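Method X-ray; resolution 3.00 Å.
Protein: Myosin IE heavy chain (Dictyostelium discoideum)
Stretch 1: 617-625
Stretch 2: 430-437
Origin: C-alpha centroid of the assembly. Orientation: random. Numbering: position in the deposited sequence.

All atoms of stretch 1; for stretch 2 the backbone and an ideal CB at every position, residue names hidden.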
# COMPACT_ATOMS: atom_id res chain seq x y z
N VAL A 617 -12.24 -12.41 -17.80
CA VAL A 617 -13.57 -12.91 -18.12
C VAL A 617 -13.38 -13.96 -19.20
O VAL A 617 -14.00 -15.02 -19.16
CB VAL A 617 -14.48 -11.81 -18.70
CG1 VAL A 617 -15.93 -12.23 -18.60
CG2 VAL A 617 -14.26 -10.51 -17.98
N ARG A 618 -12.51 -13.67 -20.15
CA ARG A 618 -12.25 -14.59 -21.24
C ARG A 618 -11.80 -15.94 -20.68
O ARG A 618 -12.46 -16.95 -20.90
CB ARG A 618 -11.21 -13.99 -22.18
CG ARG A 618 -11.25 -14.55 -23.60
CD ARG A 618 -10.34 -13.75 -24.55
NE ARG A 618 -10.68 -12.33 -24.55
CZ ARG A 618 -11.79 -11.82 -25.09
NH1 ARG A 618 -12.68 -12.61 -25.68
NH2 ARG A 618 -12.02 -10.51 -25.02
N VAL A 619 -10.68 -15.95 -19.95
CA VAL A 619 -10.17 -17.20 -19.38
C VAL A 619 -11.27 -17.88 -18.57
O VAL A 619 -11.56 -19.05 -18.78
CB VAL A 619 -8.95 -16.95 -18.45
CG1 VAL A 619 -8.73 -18.15 -17.53
CG2 VAL A 619 -7.71 -16.72 -19.27
N ARG A 620 -11.87 -17.13 -17.65
CA ARG A 620 -12.93 -17.65 -16.78
C ARG A 620 -14.00 -18.38 -17.61
O ARG A 620 -14.58 -19.37 -17.17
CB ARG A 620 -13.56 -16.50 -16.00
CG ARG A 620 -14.30 -16.92 -14.74
CD ARG A 620 -13.33 -17.46 -13.70
NE ARG A 620 -12.79 -18.77 -14.07
CZ ARG A 620 -11.56 -19.18 -13.75
NH1 ARG A 620 -10.75 -18.37 -13.08
NH2 ARG A 620 -11.16 -20.39 -14.10
N ARG A 621 -14.27 -17.86 -18.80
CA ARG A 621 -15.24 -18.50 -19.66
C ARG A 621 -14.65 -19.83 -20.13
O ARG A 621 -14.88 -20.86 -19.51
CB ARG A 621 -15.57 -17.60 -20.85
CG ARG A 621 -16.71 -16.65 -20.56
CD ARG A 621 -17.00 -15.81 -21.76
NE ARG A 621 -18.32 -15.21 -21.68
CZ ARG A 621 -19.46 -15.89 -21.71
NH1 ARG A 621 -20.62 -15.26 -21.63
NH2 ARG A 621 -19.43 -17.21 -21.82
N ALA A 622 -13.87 -19.79 -21.21
CA ALA A 622 -13.25 -20.99 -21.76
C ALA A 622 -12.83 -21.99 -20.69
O ALA A 622 -12.93 -23.21 -20.89
CB ALA A 622 -12.04 -20.59 -22.62
N GLY A 623 -12.36 -21.48 -19.56
CA GLY A 623 -11.91 -22.34 -18.46
C GLY A 623 -13.00 -23.00 -17.64
O GLY A 623 -14.18 -22.92 -17.98
N PHE A 624 -12.60 -23.66 -16.55
CA PHE A 624 -13.54 -24.35 -15.68
C PHE A 624 -13.60 -23.75 -14.27
O PHE A 624 -12.61 -23.24 -13.77
CB PHE A 624 -13.17 -25.83 -15.58
CG PHE A 624 -13.04 -26.52 -16.90
CD1 PHE A 624 -11.91 -26.34 -17.69
CD2 PHE A 624 -14.06 -27.35 -17.37
CE1 PHE A 624 -11.79 -26.98 -18.93
CE2 PHE A 624 -13.94 -28.00 -18.61
CZ PHE A 624 -12.81 -27.81 -19.39
N ALA A 625 -14.77 -23.84 -13.64
CA ALA A 625 -14.96 -23.32 -12.30
C ALA A 625 -13.87 -23.81 -11.38
O ALA A 625 -12.91 -23.10 -11.12
CB ALA A 625 -16.32 -23.74 -11.76
N UNK A 430 -3.27 -31.36 -19.38
CA UNK A 430 -3.74 -31.88 -20.64
C UNK A 430 -5.23 -31.70 -20.84
O UNK A 430 -5.95 -32.66 -21.12
CB UNK A 430 -3.38 -33.36 -20.75
N UNK A 431 -5.71 -30.46 -20.70
CA UNK A 431 -7.12 -30.18 -20.88
C UNK A 431 -7.32 -29.27 -22.09
O UNK A 431 -7.28 -28.05 -21.95
CB UNK A 431 -7.71 -29.54 -19.62
N UNK A 432 -7.53 -29.88 -23.26
CA UNK A 432 -7.75 -29.15 -24.51
C UNK A 432 -7.97 -27.69 -24.17
O UNK A 432 -8.99 -27.33 -23.59
CB UNK A 432 -8.94 -29.72 -25.29
N UNK A 433 -7.00 -26.86 -24.53
CA UNK A 433 -7.09 -25.45 -24.19
C UNK A 433 -6.70 -24.47 -25.29
O UNK A 433 -5.62 -24.56 -25.87
CB UNK A 433 -6.21 -25.18 -22.97
N UNK A 434 -7.58 -23.52 -25.58
CA UNK A 434 -7.29 -22.49 -26.56
C UNK A 434 -6.55 -21.40 -25.79
O UNK A 434 -7.18 -20.58 -25.11
CB UNK A 434 -8.55 -21.96 -27.24
N UNK A 435 -5.22 -21.43 -25.88
CA UNK A 435 -4.37 -20.47 -25.18
C UNK A 435 -4.84 -19.02 -25.32
O UNK A 435 -4.63 -18.38 -26.34
CB UNK A 435 -2.94 -20.59 -25.70
N UNK A 436 -5.48 -18.51 -24.27
CA UNK A 436 -5.97 -17.13 -24.25
C UNK A 436 -4.78 -16.25 -23.85
O UNK A 436 -4.39 -16.22 -22.69
CB UNK A 436 -7.15 -16.96 -23.29
N UNK A 437 -4.21 -15.55 -24.83
CA UNK A 437 -3.05 -14.70 -24.56
C UNK A 437 -3.35 -13.40 -23.85
O UNK A 437 -3.93 -12.48 -24.42
CB UNK A 437 -2.34 -14.38 -25.88

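Stretch 2 runs past the last turn of a helix and the loop that follows it, and since it forms no regular helix or strand, each position must be judged separately. Position 430 lies out of reach of stretch 1, so nothing there restricts its side chain. Its phi of 83° is more telling, because a positive value by itself favours glycine, and the residue is Gly430.

At 431 the CA-to-CB bond points toward stretch 1, and the ideal CB lies 4.9 Å from Phe624 CE1. An aromatic ring offers no charge to answer, so a medium-sized apolar residue such as valine, leucine, isoleucine or methionine would suit. The deposited Ile431 brings its CG2 to 3.6 Å from CE1 of Phe624, approaching the ring obliquely.

Position 432 points sideways into space that stretch 1 leaves empty, and many residues, polar ones included, would be tolerated. It is Glu432, whose end leads away.

At 433 CA-to-CB is again sideways, and no atom of stretch 1 lies within 5.5 Å of the ideal CB. A small side chain would therefore fall short of the helix end, whereas a long or broad one could reach the methyl of Ala622 and the backbone around Gly623. A methionine or a large aromatic residue could be considered; the residue is Trp433. With chi1 near 180° (t), its indole extends to the helix end, where CH2 lies 3.4 Å from Ala622 CB and CZ3 lies 3.2 Å from Ala622 O. The carbonyl oxygens of Val619 and Ala622 meet the ring at its edge, near its plane, where the slightly positive C-H groups suit them. Gly623, lacking a side chain, adds no CB beside the ring.

Position 434 also points sideways, with nothing close to its CB, so a long flexible chain could reach Ala622 while a short one would make little contact. Lys434 lays its aliphatic portion there, CE standing 3.8 Å from Ala622 CB; no hydrogen bond joins the two stretches here or elsewhere.

Position 435 is out of reach and little constrained by stretch 1; it is Asn435.

At 436 CB points toward the helix, 4.1 Å from Val619 CG2 and 4.7 Å from Arg618 CD. These aliphatic neighbours call for valine, leucine, isoleucine or methionine. Ile436 uses both branches: CG2 packs 3.4 Å from Arg618 CD, while CD1 reaches Val619 CG2 at 3.7 Å and Ala622 CB at 3.8 Å.

At 437 CB points away, which suits a polar or charged residue, and Glu437 makes no contact with stretch 1.

Stretch 2 (430-437) GIEWKNIE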
# COMPACT_ATOMS: atom_id res chain seq x y z
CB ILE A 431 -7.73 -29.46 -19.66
CG1 ILE A 431 -7.46 -30.27 -18.39
CG2 ILE A 431 -9.23 -29.27 -19.87
CD1 ILE A 431 -8.06 -31.66 -18.41
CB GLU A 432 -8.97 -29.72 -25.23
CG GLU A 432 -8.91 -31.23 -25.47
CD GLU A 432 -8.04 -31.63 -26.67
OE1 GLU A 432 -8.54 -31.53 -27.81
OE2 GLU A 432 -6.88 -32.03 -26.46
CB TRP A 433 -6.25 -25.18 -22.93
CG TRP A 433 -6.39 -23.80 -22.37
CD1 TRP A 433 -5.45 -22.81 -22.35
CD2 TRP A 433 -7.58 -23.23 -21.80
NE1 TRP A 433 -5.97 -21.66 -21.82
CE2 TRP A 433 -7.28 -21.89 -21.47
CE3 TRP A 433 -8.86 -23.72 -21.55
CZ2 TRP A 433 -8.22 -21.04 -20.90
CZ3 TRP A 433 -9.79 -22.87 -20.98
CH2 TRP A 433 -9.47 -21.54 -20.66
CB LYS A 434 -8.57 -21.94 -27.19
CG LYS A 434 -9.74 -21.77 -26.24
CD LYS A 434 -10.96 -21.25 -26.99
CE LYS A 434 -12.25 -21.52 -26.25
NZ LYS A 434 -12.53 -22.98 -26.16
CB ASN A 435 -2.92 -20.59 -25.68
CG ASN A 435 -1.89 -20.17 -24.62
OD1 ASN A 435 -0.70 -20.03 -24.92
ND2 ASN A 435 -2.35 -20.00 -23.38
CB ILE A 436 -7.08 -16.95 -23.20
CG1 ILE A 436 -8.10 -18.09 -23.34
CG2 ILE A 436 -7.77 -15.62 -23.39
CD1 ILE A 436 -9.26 -18.00 -22.39
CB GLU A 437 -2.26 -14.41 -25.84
CG GLU A 437 -3.10 -14.11 -27.06
CD GLU A 437 -2.27 -14.07 -28.33
OE1 GLU A 437 -1.25 -14.81 -28.39
OE2 GLU A 437 -2.63 -13.32 -29.26
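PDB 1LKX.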